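7,8-dihydro-6-hydroxymethylpterin pyrophosphokinase-dihydropteroate synthase (Plasmodium falciparum, PDB 6JWS) probably makes dihydropteroate for folate synthesis in two steps, activating 6-hydroxymethyl-7,8-dihydropterin with ATP and then joining the product to 4-aminobenzoate. Local coordinates at residues 43-48 with 178-183; 184-189 with 237-242; 170-175 with 212-217; 36-41 with 164-169. The protein carries 1 engineered substitution. One frame throughout, in Å; residues are numbered along the deposited sequence.

Interaction 1: 43-48 with 178-183; sequences KYLGKI and LSMLVV. With CA (calcium ion), chain L.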
loop_
_atom_site.group_PDB
_atom_site.type_symbol
_atom_site.label_atom_id
_atom_site.label_comp_id
_atom_site.label_asym_id
_atom_site.label_seq_id
_atom_site.Cartn_x
_atom_site.Cartn_y
_atom_site.Cartn_z
ATOM N N LYS B 43 29.087 26.426 -24.440
ATOM C CA LYS B 43 30.369 26.875 -24.969
ATOM C C LYS B 43 30.177 27.841 -26.141
ATOM O O LYS B 43 30.739 28.932 -26.131
ATOM C CB LYS B 43 31.211 25.656 -25.365
ATOM C CG LYS B 43 32.657 25.941 -25.752
ATOM C CD LYS B 43 33.435 24.663 -26.012
ATOM C CE LYS B 43 34.908 24.880 -26.298
ATOM N NZ LYS B 43 35.551 25.748 -25.286
ATOM N N TYR B 44 29.346 27.451 -27.119
ATOM C CA TYR B 44 29.309 28.107 -28.417
ATOM C C TYR B 44 28.094 29.015 -28.614
ATOM O O TYR B 44 28.068 29.763 -29.585
ATOM C CB TYR B 44 29.399 27.081 -29.551
ATOM C CG TYR B 44 30.711 26.343 -29.665
ATOM C CD1 TYR B 44 31.931 27.002 -29.550
ATOM C CD2 TYR B 44 30.736 24.982 -29.934
ATOM C CE1 TYR B 44 33.134 26.319 -29.664
ATOM C CE2 TYR B 44 31.930 24.285 -30.058
ATOM C CZ TYR B 44 33.132 24.959 -29.925
ATOM O OH TYR B 44 34.304 24.270 -30.059
ATOM N N LEU B 45 27.093 28.976 -27.723
ATOM C CA LEU B 45 25.853 29.689 -28.006
ATOM C C LEU B 45 25.514 30.746 -26.962
ATOM O O LEU B 45 24.843 31.714 -27.286
ATOM C CB LEU B 45 24.690 28.704 -28.172
ATOM C CG LEU B 45 24.758 27.820 -29.415
ATOM C CD1 LEU B 45 23.515 26.935 -29.507
ATOM C CD2 LEU B 45 24.897 28.690 -30.660
ATOM N N GLY B 46 25.910 30.553 -25.704
ATOM C CA GLY B 46 25.524 31.506 -24.673
ATOM C C GLY B 46 25.371 30.848 -23.301
ATOM O O GLY B 46 26.163 29.987 -22.914
ATOM N N LYS B 47 24.337 31.257 -22.567
ATOM C CA LYS B 47 24.138 30.709 -21.241
ATOM C C LYS B 47 22.820 29.938 -21.132
ATOM O O LYS B 47 21.748 30.513 -21.327
ATOM C CB LYS B 47 24.182 31.831 -20.202
ATOM C CG LYS B 47 24.048 31.293 -18.792
ATOM C CD LYS B 47 24.112 32.298 -17.679
ATOM C CE LYS B 47 24.571 31.548 -16.447
ATOM N NZ LYS B 47 23.971 32.133 -15.237
ATOM N N ILE B 48 22.912 28.665 -20.719
ATOM C CA ILE B 48 21.735 27.878 -20.377
ATOM C C ILE B 48 21.126 28.382 -19.068
ATOM O O ILE B 48 21.766 28.344 -18.021
ATOM C CB ILE B 48 22.083 26.380 -20.293
ATOM C CG1 ILE B 48 22.600 25.869 -21.639
ATOM C CG2 ILE B 48 20.871 25.586 -19.808
ATOM C CD1 ILE B 48 23.198 24.479 -21.592
ATOM N N LEU B 178 18.859 32.083 -37.890
ATOM C CA LEU B 178 19.550 31.454 -39.009
ATOM C C LEU B 178 21.021 31.274 -38.655
ATOM O O LEU B 178 21.565 30.194 -38.850
ATOM C CB LEU B 178 19.337 32.216 -40.322
ATOM C CG LEU B 178 19.901 31.521 -41.563
ATOM C CD1 LEU B 178 19.641 30.023 -41.530
ATOM C CD2 LEU B 178 19.341 32.126 -42.839
ATOM N N SER B 179 21.645 32.312 -38.084
ATOM C CA SER B 179 23.019 32.145 -37.619
ATOM C C SER B 179 23.071 31.064 -36.537
ATOM O O SER B 179 23.975 30.224 -36.537
ATOM C CB SER B 179 23.650 33.433 -37.139
ATOM O OG SER B 179 23.174 34.556 -37.869
ATOM N N MET B 180 22.078 31.064 -35.638
ATOM C CA MET B 180 22.084 30.074 -34.571
ATOM C C MET B 180 22.007 28.665 -35.151
ATOM O O MET B 180 22.749 27.775 -34.723
ATOM C CB MET B 180 20.953 30.279 -33.559
ATOM C CG MET B 180 20.958 29.204 -32.478
ATOM S SD MET B 180 20.251 29.799 -30.945
ATOM C CE MET B 180 18.516 29.684 -31.355
ATOM N N LEU B 181 21.120 28.467 -36.134
ATOM C CA LEU B 181 20.970 27.142 -36.715
ATOM C C LEU B 181 22.281 26.685 -37.358
ATOM O O LEU B 181 22.654 25.512 -37.254
ATOM C CB LEU B 181 19.808 27.145 -37.707
ATOM C CG LEU B 181 19.503 25.795 -38.350
ATOM C CD1 LEU B 181 19.209 24.734 -37.294
ATOM C CD2 LEU B 181 18.339 25.928 -39.317
ATOM N N VAL B 182 22.994 27.623 -37.997
ATOM C CA VAL B 182 24.272 27.296 -38.616
ATOM C C VAL B 182 25.224 26.752 -37.551
ATOM O O VAL B 182 25.778 25.664 -37.715
ATOM C CB VAL B 182 24.881 28.499 -39.375
ATOM C CG1 VAL B 182 26.300 28.206 -39.851
ATOM C CG2 VAL B 182 23.992 28.967 -40.528
ATOM N N VAL B 183 25.381 27.497 -36.444
ATOM C CA VAL B 183 26.238 27.049 -35.351
ATOM C C VAL B 183 25.744 25.717 -34.780
ATOM O O VAL B 183 26.554 24.855 -34.439
ATOM C CB VAL B 183 26.420 28.103 -34.243
ATOM C CG1 VAL B 183 27.445 27.636 -33.222
ATOM C CG2 VAL B 183 26.826 29.460 -34.797
HETATM CA CA CA L . 28.394 29.933 -21.845
HETATM O O HOH W 1 27.545 31.794 -21.236
HETATM O O HOH W 2 29.631 31.456 -23.279
#
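Leu45, at the turn where helix 30-44 gives way to strand 46-57 of the HPPK part, packs with Tyr44 against helix 177-190, the other helix of this alpha/beta layer. Most of the touching is done by one methyl, Leu45 CD2, which lies 3.8 Å from Val183 CG1 and 3.9 Å from Val183 CB. The two side chains run past each other in opposite directions rather than meeting end on. Val183 presents CG1 to the turn because that branch stands anti to its backbone N (chi1 -173°). One helical turn earlier, Met180 adds a looser touch, its CG 4.4 Å from Leu45 CD2. Tyr44 contributes just the root of its side chain, with CB 4.2 Å from Val183 CG1; the ring then leads away, and its OH is hydrogen-bonded to Glu93 O. Next to this apolar patch the backbone turns to a metal. Gly46, in an extended conformation with phi 149° and psi -139° that suits a residue without CB, gives its carbonyl O to the calcium ion at 2.5 Å. Water 1 binds the same ion at 2.1 Å, and water 2, Glu42 O and Glu99 OE1 are further ligands. The end of the first helix and the turn into the second strand thus pack on the second helix of the ferredoxin-like (beta-alpha-beta-beta-alpha-beta) HPPK fold.

Interaction 2: 184-189 with 237-242; sequences IKYIEE and KYIHLE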
loop_
_atom_site.group_PDB
_atom_site.type_symbol
_atom_site.label_atom_id
_atom_site.label_comp_id
_atom_site.label_asym_id
_atom_site.label_seq_id
_atom_site.Cartn_x
_atom_site.Cartn_y
_atom_site.Cartn_z
ATOM N N ILE B 184 24.418 25.541 -34.689
ATOM C CA ILE B 184 23.861 24.302 -34.170
ATOM C C ILE B 184 24.245 23.150 -35.096
ATOM O O ILE B 184 24.617 22.069 -34.631
ATOM C CB ILE B 184 22.336 24.420 -33.970
ATOM C CG1 ILE B 184 21.990 25.205 -32.701
ATOM C CG2 ILE B 184 21.677 23.045 -33.975
ATOM C CD1 ILE B 184 20.602 25.798 -32.710
ATOM N N LYS B 185 24.146 23.393 -36.412
ATOM C CA LYS B 185 24.526 22.406 -37.416
ATOM C C LYS B 185 26.000 22.050 -37.261
ATOM O O LYS B 185 26.363 20.887 -37.395
ATOM C CB LYS B 185 24.182 22.889 -38.830
ATOM C CG LYS B 185 22.694 22.976 -39.137
ATOM C CD LYS B 185 21.992 21.635 -39.057
ATOM C CE LYS B 185 20.482 21.775 -39.046
ATOM N NZ LYS B 185 19.820 20.457 -39.154
ATOM N N TYR B 186 26.828 23.051 -36.934
ATOM C CA TYR B 186 28.231 22.811 -36.639
ATOM C C TYR B 186 28.350 21.867 -35.442
ATOM O O TYR B 186 28.995 20.818 -35.543
ATOM C CB TYR B 186 29.001 24.127 -36.466
ATOM C CG TYR B 186 30.487 23.939 -36.279
ATOM C CD1 TYR B 186 31.292 23.530 -37.332
ATOM C CD2 TYR B 186 31.089 24.144 -35.046
ATOM C CE1 TYR B 186 32.655 23.336 -37.176
ATOM C CE2 TYR B 186 32.453 23.962 -34.874
ATOM C CZ TYR B 186 33.238 23.554 -35.940
ATOM O OH TYR B 186 34.579 23.359 -35.785
ATOM N N ILE B 187 27.684 22.230 -34.333
ATOM C CA ILE B 187 27.670 21.422 -33.119
ATOM C C ILE B 187 27.277 19.977 -33.440
ATOM O O ILE B 187 27.947 19.048 -32.999
ATOM C CB ILE B 187 26.779 22.064 -32.028
ATOM C CG1 ILE B 187 27.436 23.307 -31.427
ATOM C CG2 ILE B 187 26.410 21.057 -30.943
ATOM C CD1 ILE B 187 26.480 24.213 -30.697
ATOM N N GLU B 188 26.210 19.780 -34.229
ATOM C CA GLU B 188 25.771 18.424 -34.540
ATOM C C GLU B 188 26.898 17.655 -35.219
ATOM O O GLU B 188 27.197 16.529 -34.823
ATOM C CB GLU B 188 24.519 18.378 -35.425
ATOM C CG GLU B 188 23.259 18.860 -34.736
ATOM C CD GLU B 188 21.960 18.724 -35.508
ATOM O OE1 GLU B 188 21.816 17.759 -36.284
ATOM O OE2 GLU B 188 21.076 19.576 -35.313
ATOM N N GLU B 189 27.505 18.283 -36.239
ATOM C CA GLU B 189 28.566 17.678 -37.031
ATOM C C GLU B 189 29.753 17.326 -36.139
ATOM O O GLU B 189 30.325 16.250 -36.290
ATOM C CB GLU B 189 29.006 18.592 -38.180
ATOM C CG GLU B 189 28.087 18.562 -39.389
ATOM C CD GLU B 189 27.948 17.221 -40.096
ATOM O OE1 GLU B 189 28.905 16.400 -40.027
ATOM O OE2 GLU B 189 26.879 16.998 -40.726
ATOM N N LYS B 237 32.369 34.318 -36.837
ATOM C CA LYS B 237 31.923 35.421 -36.010
ATOM C C LYS B 237 31.804 34.956 -34.558
ATOM O O LYS B 237 31.768 35.791 -33.657
ATOM C CB LYS B 237 30.593 35.952 -36.553
ATOM C CG LYS B 237 29.923 37.040 -35.729
ATOM C CD LYS B 237 28.735 37.663 -36.437
ATOM C CE LYS B 237 27.823 38.439 -35.508
ATOM N NZ LYS B 237 28.514 39.526 -34.773
ATOM N N TYR B 238 31.751 33.631 -34.338
ATOM C CA TYR B 238 31.451 33.100 -33.016
ATOM C C TYR B 238 32.505 32.096 -32.553
ATOM O O TYR B 238 32.704 31.943 -31.350
ATOM C CB TYR B 238 30.050 32.483 -32.960
ATOM C CG TYR B 238 28.933 33.420 -33.329
ATOM C CD1 TYR B 238 28.616 34.504 -32.525
ATOM C CD2 TYR B 238 28.182 33.219 -34.476
ATOM C CE1 TYR B 238 27.595 35.381 -32.859
ATOM C CE2 TYR B 238 27.159 34.087 -34.824
ATOM C CZ TYR B 238 26.863 35.171 -34.014
ATOM O OH TYR B 238 25.849 36.027 -34.346
ATOM N N ILE B 239 33.165 31.415 -33.499
ATOM C CA ILE B 239 34.159 30.411 -33.146
ATOM C C ILE B 239 35.509 30.783 -33.770
ATOM O O ILE B 239 35.556 31.277 -34.898
ATOM C CB ILE B 239 33.667 28.996 -33.536
ATOM C CG1 ILE B 239 32.271 28.695 -32.972
ATOM C CG2 ILE B 239 34.675 27.920 -33.141
ATOM C CD1 ILE B 239 31.645 27.416 -33.488
ATOM N N HIS B 240 36.596 30.573 -33.009
ATOM C CA HIS B 240 37.961 30.665 -33.511
ATOM C C HIS B 240 38.277 29.397 -34.296
ATOM O O HIS B 240 38.714 28.405 -33.714
ATOM C CB HIS B 240 38.982 30.783 -32.362
ATOM C CG HIS B 240 39.082 32.130 -31.723
ATOM N ND1 HIS B 240 38.633 32.375 -30.435
ATOM C CD2 HIS B 240 39.592 33.299 -32.175
ATOM C CE1 HIS B 240 38.842 33.642 -30.129
ATOM N NE2 HIS B 240 39.435 34.233 -31.182
ATOM N N LEU B 241 38.063 29.437 -35.617
ATOM C CA LEU B 241 38.152 28.231 -36.430
ATOM C C LEU B 241 39.603 27.895 -36.780
ATOM O O LEU B 241 40.414 28.786 -37.033
ATOM C CB LEU B 241 37.295 28.403 -37.686
ATOM C CG LEU B 241 35.790 28.400 -37.437
ATOM C CD1 LEU B 241 35.058 29.159 -38.532
ATOM C CD2 LEU B 241 35.264 26.978 -37.315
ATOM N N GLU B 242 39.894 26.587 -36.796
ATOM C CA GLU B 242 41.203 26.038 -37.119
ATOM C C GLU B 242 41.465 26.209 -38.622
ATOM O O GLU B 242 42.631 26.472 -38.982
ATOM C CB GLU B 242 41.246 24.552 -36.750
ATOM C CG GLU B 242 42.609 24.066 -36.289
ATOM C CD GLU B 242 42.794 23.954 -34.782
ATOM O OE1 GLU B 242 42.325 24.856 -34.052
ATOM O OE2 GLU B 242 43.405 22.958 -34.339
#
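Tyr186, on helix 177-190 of the ferredoxin-like HPPK core, turns its ring to the irregular segment that follows helix 228-236, where Ile239 and Leu241 receive it. With CG anti to the backbone N (chi1 -175°), the phenol is carried out from the helix toward that segment. Ile239 reaches back through its longer branch: CG1 lies beside the backbone N (chi1 -52°), and chi2 of 171° stretches CD1 away from the main chain. That methyl comes to rest along one side of the ring, 3.7 Å from Tyr186 CD2 and 3.8 Å from Tyr186 CE2. The approach is slanted to the ring plane. Leu241, two residues on, comes to the same side of the plane, but nearer the hydroxyl end, and its side chain slides past the tyrosine in the opposite direction. The chain here is extended, and Ile239 and Leu241 are the two of its residues that touch the ring. Leu235 of helix 228-236 touches both Tyr186 and Leu241, and Ile305 of helix 304-309 also lies against Tyr186, so the aromatic group is buried. Helix 177-190 also brings Lys185 into contact with bound ATP, while the side chain of Tyr186 stays about 13 Å from the nucleotide. At the ring's far end, Leu241 CD2 sits 4.2 Å from Tyr186 CZ and 4.0 Å from Tyr186 OH.

Interaction 3: 170-175 with 212-217; sequences VKTFVN and LFFNDF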
loop_
_atom_site.group_PDB
_atom_site.type_symbol
_atom_site.label_atom_id
_atom_site.label_comp_id
_atom_site.label_asym_id
_atom_site.label_seq_id
_atom_site.Cartn_x
_atom_site.Cartn_y
_atom_site.Cartn_z
ATOM N N VAL B 170 18.305 29.284 -23.688
ATOM C CA VAL B 170 19.630 29.866 -23.852
ATOM C C VAL B 170 19.501 31.386 -23.954
ATOM O O VAL B 170 18.686 31.913 -24.717
ATOM C CB VAL B 170 20.353 29.269 -25.079
ATOM C CG1 VAL B 170 21.785 29.756 -25.190
ATOM C CG2 VAL B 170 20.371 27.755 -25.020
ATOM N N LYS B 171 20.294 32.093 -23.143
ATOM C CA LYS B 171 20.548 33.510 -23.375
ATOM C C LYS B 171 21.756 33.574 -24.307
ATOM O O LYS B 171 22.842 33.127 -23.931
ATOM C CB LYS B 171 20.724 34.243 -22.045
ATOM C CG LYS B 171 21.050 35.733 -22.088
ATOM C CD LYS B 171 21.708 36.209 -20.769
ATOM C CE LYS B 171 20.780 36.831 -19.736
ATOM N NZ LYS B 171 21.327 36.737 -18.354
ATOM N N THR B 172 21.520 34.043 -25.546
ATOM C CA THR B 172 22.463 33.853 -26.643
ATOM C C THR B 172 22.982 35.187 -27.179
ATOM O O THR B 172 22.302 36.212 -27.125
ATOM C CB THR B 172 21.889 32.929 -27.729
ATOM O OG1 THR B 172 22.991 32.441 -28.491
ATOM C CG2 THR B 172 20.885 33.591 -28.647
ATOM N N PHE B 173 24.211 35.145 -27.699
ATOM C CA PHE B 173 24.876 36.325 -28.247
ATOM C C PHE B 173 24.759 36.307 -29.772
ATOM O O PHE B 173 25.116 37.279 -30.441
ATOM C CB PHE B 173 26.336 36.407 -27.775
ATOM C CG PHE B 173 27.056 35.083 -27.711
ATOM C CD1 PHE B 173 27.288 34.339 -28.862
ATOM C CD2 PHE B 173 27.478 34.559 -26.492
ATOM C CE1 PHE B 173 27.931 33.109 -28.801
ATOM C CE2 PHE B 173 28.125 33.329 -26.431
ATOM C CZ PHE B 173 28.361 32.607 -27.585
ATOM N N VAL B 174 24.266 35.181 -30.307
ATOM C CA VAL B 174 24.045 35.024 -31.734
ATOM C C VAL B 174 22.930 35.975 -32.156
ATOM O O VAL B 174 22.003 36.214 -31.388
ATOM C CB VAL B 174 23.769 33.555 -32.095
ATOM C CG1 VAL B 174 23.397 33.394 -33.557
ATOM C CG2 VAL B 174 24.974 32.689 -31.768
ATOM N N ASN B 175 23.058 36.549 -33.361
ATOM C CA ASN B 175 22.218 37.665 -33.775
ATOM C C ASN B 175 20.832 37.219 -34.237
ATOM O O ASN B 175 19.887 38.005 -34.149
ATOM C CB ASN B 175 22.874 38.530 -34.851
ATOM C CG ASN B 175 24.087 39.284 -34.348
ATOM O OD1 ASN B 175 24.109 39.790 -33.226
ATOM N ND2 ASN B 175 25.106 39.364 -35.184
ATOM N N LEU B 212 13.169 25.990 -31.117
ATOM C CA LEU B 212 11.728 26.005 -30.945
ATOM C C LEU B 212 11.250 27.450 -30.960
ATOM O O LEU B 212 10.230 27.771 -31.546
ATOM C CB LEU B 212 11.355 25.298 -29.636
ATOM C CG LEU B 212 11.754 23.821 -29.529
ATOM C CD1 LEU B 212 11.551 23.306 -28.102
ATOM C CD2 LEU B 212 10.992 22.955 -30.532
ATOM N N PHE B 213 11.971 28.320 -30.262
ATOM C CA PHE B 213 11.577 29.709 -30.206
ATOM C C PHE B 213 12.835 30.557 -30.276
ATOM O O PHE B 213 13.916 30.105 -29.910
ATOM C CB PHE B 213 10.836 30.020 -28.905
ATOM C CG PHE B 213 9.487 29.367 -28.747
ATOM C CD1 PHE B 213 8.402 29.777 -29.513
ATOM C CD2 PHE B 213 9.293 28.356 -27.808
ATOM C CE1 PHE B 213 7.153 29.184 -29.348
ATOM C CE2 PHE B 213 8.046 27.769 -27.644
ATOM C CZ PHE B 213 6.976 28.181 -28.416
ATOM N N PHE B 214 12.666 31.789 -30.746
ATOM C CA PHE B 214 13.742 32.767 -30.765
ATOM C C PHE B 214 13.095 34.136 -30.598
ATOM O O PHE B 214 12.438 34.640 -31.509
ATOM C CB PHE B 214 14.553 32.643 -32.059
ATOM C CG PHE B 214 15.892 33.335 -32.030
ATOM C CD1 PHE B 214 15.983 34.713 -31.908
ATOM C CD2 PHE B 214 17.062 32.603 -32.148
ATOM C CE1 PHE B 214 17.220 35.340 -31.875
ATOM C CE2 PHE B 214 18.296 33.234 -32.124
ATOM C CZ PHE B 214 18.370 34.601 -31.995
ATOM N N ASN B 215 13.248 34.702 -29.404
ATOM C CA ASN B 215 12.498 35.888 -29.050
ATOM C C ASN B 215 11.036 35.634 -29.403
ATOM O O ASN B 215 10.578 34.486 -29.339
ATOM C CB ASN B 215 13.145 37.147 -29.636
ATOM C CG ASN B 215 14.535 37.381 -29.071
ATOM O OD1 ASN B 215 14.856 36.916 -27.972
ATOM N ND2 ASN B 215 15.377 38.078 -29.822
ATOM N N ASP B 216 10.333 36.706 -29.796
ATOM C CA ASP B 216 8.924 36.635 -30.148
ATOM C C ASP B 216 8.757 36.558 -31.667
ATOM O O ASP B 216 7.685 36.859 -32.180
ATOM C CB ASP B 216 8.179 37.847 -29.589
ATOM C CG ASP B 216 8.707 39.160 -30.151
ATOM O OD1 ASP B 216 9.713 39.129 -30.899
ATOM O OD2 ASP B 216 8.103 40.203 -29.853
ATOM N N PHE B 217 9.809 36.144 -32.382
ATOM C CA PHE B 217 9.804 36.175 -33.840
ATOM C C PHE B 217 8.856 35.117 -34.406
ATOM O O PHE B 217 8.714 34.024 -33.852
ATOM C CB PHE B 217 11.201 35.920 -34.421
ATOM C CG PHE B 217 12.277 36.916 -34.056
ATOM C CD1 PHE B 217 11.967 38.128 -33.459
ATOM C CD2 PHE B 217 13.606 36.646 -34.343
ATOM C CE1 PHE B 217 12.964 39.025 -33.105
ATOM C CE2 PHE B 217 14.604 37.546 -33.994
ATOM C CZ PHE B 217 14.279 38.734 -33.378
#
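Phe214, at the end of strand 208-214, reaches across strand 16-24 and brings the end of its ring to the chain leaving strand 163-172. The close part of this contact gathers at one atom. Phe214 CZ lies 4.0 Å from Val174 O, which sits at the ring edge near its plane, and 4.2 Å from Asn175 C. The methyl of Thr172 joins from an oblique direction, with CG2 4.3 Å from Phe214 CZ. Having CG anti to the backbone N (chi1 -164°) takes the ring out toward these groups. Val174 O is not left to the ring alone, since Asn16 ND2 of the intervening strand is hydrogen-bonded to it. Elsewhere the fit is looser: Val174 CG1 stays 5.3 Å from Phe214 CE2, and the CB of Asn175 is directed away from Phe214, its ND2 hydrogen-bonded to Ile8 O. Further out, Phe214 to Phe217 form a type II' turn, closed by Phe217 N to Phe214 O at 3.2 Å, whose Asp216 is partly exposed. Asn215, at the second position of the turn, is tied to strand 16-24 through Ile17 N and Asn16 OD1. Met180 and Pro177 of helix 177-190 rest on the Phe214 ring, while strands 208-214 and 163-172 flank strand 16-24 in the 4-1-3-2 antiparallel order of the ferredoxin-like fold.

Interaction 4: 36-41 with 164-169; sequences TALHLV and YNLTVV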
loop_
_atom_site.group_PDB
_atom_site.type_symbol
_atom_site.label_atom_id
_atom_site.label_comp_id
_atom_site.label_asym_id
_atom_site.label_seq_id
_atom_site.Cartn_x
_atom_site.Cartn_y
_atom_site.Cartn_z
ATOM N N THR B 36 26.646 16.222 -23.563
ATOM C CA THR B 36 27.696 16.714 -24.451
ATOM C C THR B 36 27.168 17.912 -25.244
ATOM O O THR B 36 27.820 18.954 -25.315
ATOM C CB THR B 36 28.234 15.583 -25.350
ATOM O OG1 THR B 36 28.810 14.542 -24.553
ATOM C CG2 THR B 36 29.222 16.058 -26.395
ATOM N N ALA B 37 25.960 17.769 -25.812
ATOM C CA ALA B 37 25.310 18.862 -26.522
ATOM C C ALA B 37 25.038 20.035 -25.587
ATOM O O ALA B 37 25.197 21.180 -26.007
ATOM C CB ALA B 37 24.051 18.392 -27.215
ATOM N N LEU B 38 24.639 19.770 -24.330
ATOM C CA LEU B 38 24.428 20.871 -23.388
ATOM C C LEU B 38 25.712 21.678 -23.230
ATOM O O LEU B 38 25.666 22.903 -23.246
ATOM C CB LEU B 38 23.984 20.382 -22.005
ATOM C CG LEU B 38 22.515 19.983 -21.848
ATOM C CD1 LEU B 38 22.273 19.425 -20.449
ATOM C CD2 LEU B 38 21.589 21.156 -22.107
ATOM N N HIS B 39 26.838 20.980 -23.032
ATOM C CA HIS B 39 28.136 21.623 -22.906
ATOM C C HIS B 39 28.444 22.468 -24.139
ATOM O O HIS B 39 28.818 23.626 -24.008
ATOM C CB HIS B 39 29.242 20.587 -22.690
ATOM C CG HIS B 39 29.170 19.900 -21.372
ATOM N ND1 HIS B 39 29.164 20.600 -20.173
ATOM C CD2 HIS B 39 29.165 18.583 -21.054
ATOM C CE1 HIS B 39 29.128 19.740 -19.177
ATOM N NE2 HIS B 39 29.117 18.494 -19.692
ATOM N N LEU B 40 28.273 21.882 -25.332
ATOM C CA LEU B 40 28.598 22.575 -26.569
ATOM C C LEU B 40 27.702 23.794 -26.756
ATOM O O LEU B 40 28.164 24.823 -27.252
ATOM C CB LEU B 40 28.548 21.595 -27.745
ATOM C CG LEU B 40 29.608 20.493 -27.673
ATOM C CD1 LEU B 40 29.409 19.451 -28.757
ATOM C CD2 LEU B 40 31.013 21.081 -27.734
ATOM N N VAL B 41 26.444 23.694 -26.304
ATOM C CA VAL B 41 25.538 24.837 -26.308
ATOM C C VAL B 41 26.071 25.935 -25.374
ATOM O O VAL B 41 26.090 27.106 -25.751
ATOM C CB VAL B 41 24.088 24.416 -25.967
ATOM C CG1 VAL B 41 23.175 25.608 -25.701
ATOM C CG2 VAL B 41 23.481 23.497 -27.025
ATOM N N TYR B 164 14.688 10.270 -26.813
ATOM C CA TYR B 164 15.162 10.868 -25.578
ATOM C C TYR B 164 15.332 12.355 -25.836
ATOM O O TYR B 164 16.050 12.755 -26.753
ATOM C CB TYR B 164 16.412 10.151 -25.050
ATOM C CG TYR B 164 16.117 8.699 -24.789
ATOM C CD1 TYR B 164 16.241 7.753 -25.803
ATOM C CD2 TYR B 164 15.593 8.290 -23.575
ATOM C CE1 TYR B 164 15.892 6.426 -25.604
ATOM C CE2 TYR B 164 15.242 6.966 -23.359
ATOM C CZ TYR B 164 15.379 6.036 -24.380
ATOM O OH TYR B 164 15.024 4.731 -24.185
ATOM N N ASN B 165 14.656 13.150 -25.006
ATOM C CA ASN B 165 14.347 14.525 -25.337
ATOM C C ASN B 165 14.591 15.417 -24.130
ATOM O O ASN B 165 14.275 15.048 -23.008
ATOM C CB ASN B 165 12.854 14.649 -25.652
ATOM C CG ASN B 165 12.597 15.385 -26.942
ATOM O OD1 ASN B 165 12.957 14.895 -28.017
ATOM N ND2 ASN B 165 11.966 16.549 -26.842
ATOM N N LEU B 166 15.019 16.642 -24.402
ATOM C CA LEU B 166 15.222 17.638 -23.372
ATOM C C LEU B 166 15.154 19.003 -24.042
ATOM O O LEU B 166 15.722 19.167 -25.115
ATOM C CB LEU B 166 16.609 17.362 -22.770
ATOM C CG LEU B 166 17.252 18.502 -21.995
ATOM C CD1 LEU B 166 16.528 18.673 -20.682
ATOM C CD2 LEU B 166 18.707 18.184 -21.733
ATOM N N THR B 167 14.470 19.963 -23.414
ATOM C CA THR B 167 14.537 21.351 -23.849
ATOM C C THR B 167 15.488 22.157 -22.959
ATOM O O THR B 167 15.810 21.736 -21.844
ATOM C CB THR B 167 13.144 21.979 -24.007
ATOM O OG1 THR B 167 12.420 21.959 -22.771
ATOM C CG2 THR B 167 12.342 21.384 -25.158
ATOM N N VAL B 168 15.960 23.298 -23.497
ATOM C CA VAL B 168 16.828 24.245 -22.815
ATOM C C VAL B 168 16.452 25.655 -23.261
ATOM O O VAL B 168 16.082 25.860 -24.413
ATOM C CB VAL B 168 18.338 23.986 -23.025
ATOM C CG1 VAL B 168 18.704 22.517 -22.960
ATOM C CG2 VAL B 168 18.876 24.617 -24.297
ATOM N N VAL B 169 16.522 26.614 -22.328
ATOM C CA VAL B 169 16.484 28.023 -22.681
ATOM C C VAL B 169 17.914 28.565 -22.625
ATOM O O VAL B 169 18.647 28.316 -21.660
ATOM C CB VAL B 169 15.537 28.818 -21.766
ATOM C CG1 VAL B 169 15.548 30.300 -22.099
ATOM C CG2 VAL B 169 14.107 28.275 -21.760
#
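Leu38 of helix 30-44 drops its side chain onto strand 163-172, part of the helix-on-sheet packing that makes the ferredoxin-like HPPK core. CB itself does not point at the strand; CG, anti to the carbonyl carbon (chi1 -78°), carries the two methyls to it. The two then divide the work. CD1 goes to Leu166, 4.0 Å from its CD2, the two leucines meeting tip to tip; CD2 is also near that methyl, at 4.2 Å from Leu166 CD2, but turns chiefly to Val168. Leu166 and Val168 are alternate residues of the strand, so both face the helix, while Thr167 between them points away. Ile48 and Leu22 of the neighbouring strands touch Leu38 as well, which buries the fork among three strands. Val168 slides past Leu38 in the opposite direction, and its CG1 comes to 3.3 Å from Leu38 CD2, tighter than usual for two methyl carbons.

All four contacts lie in the HPPK part and involve the same alpha/beta layer. Interactions 1 and 4 share helix 30-44, interactions 1 and 2 share helix 177-190, and interactions 3 and 4 share strand 163-172. Centres are about 9 Å apart for 1 and 2 and for 1 and 3, and about 17 Å for 2 and 3. Along the chain, interaction 4 closes before 2 and 3 open, whereas 1 alternates with both 3 and 4. Tyr44 against Ile239 joins 1 to 2, Met180 against Phe214 joins 1 to 3, and Val170 against Val41 joins 3 to 4. Gly46 of the calcium site thus lies in one core with helix 177-190, whose Leu181 and Lys185 line the ATP pocket.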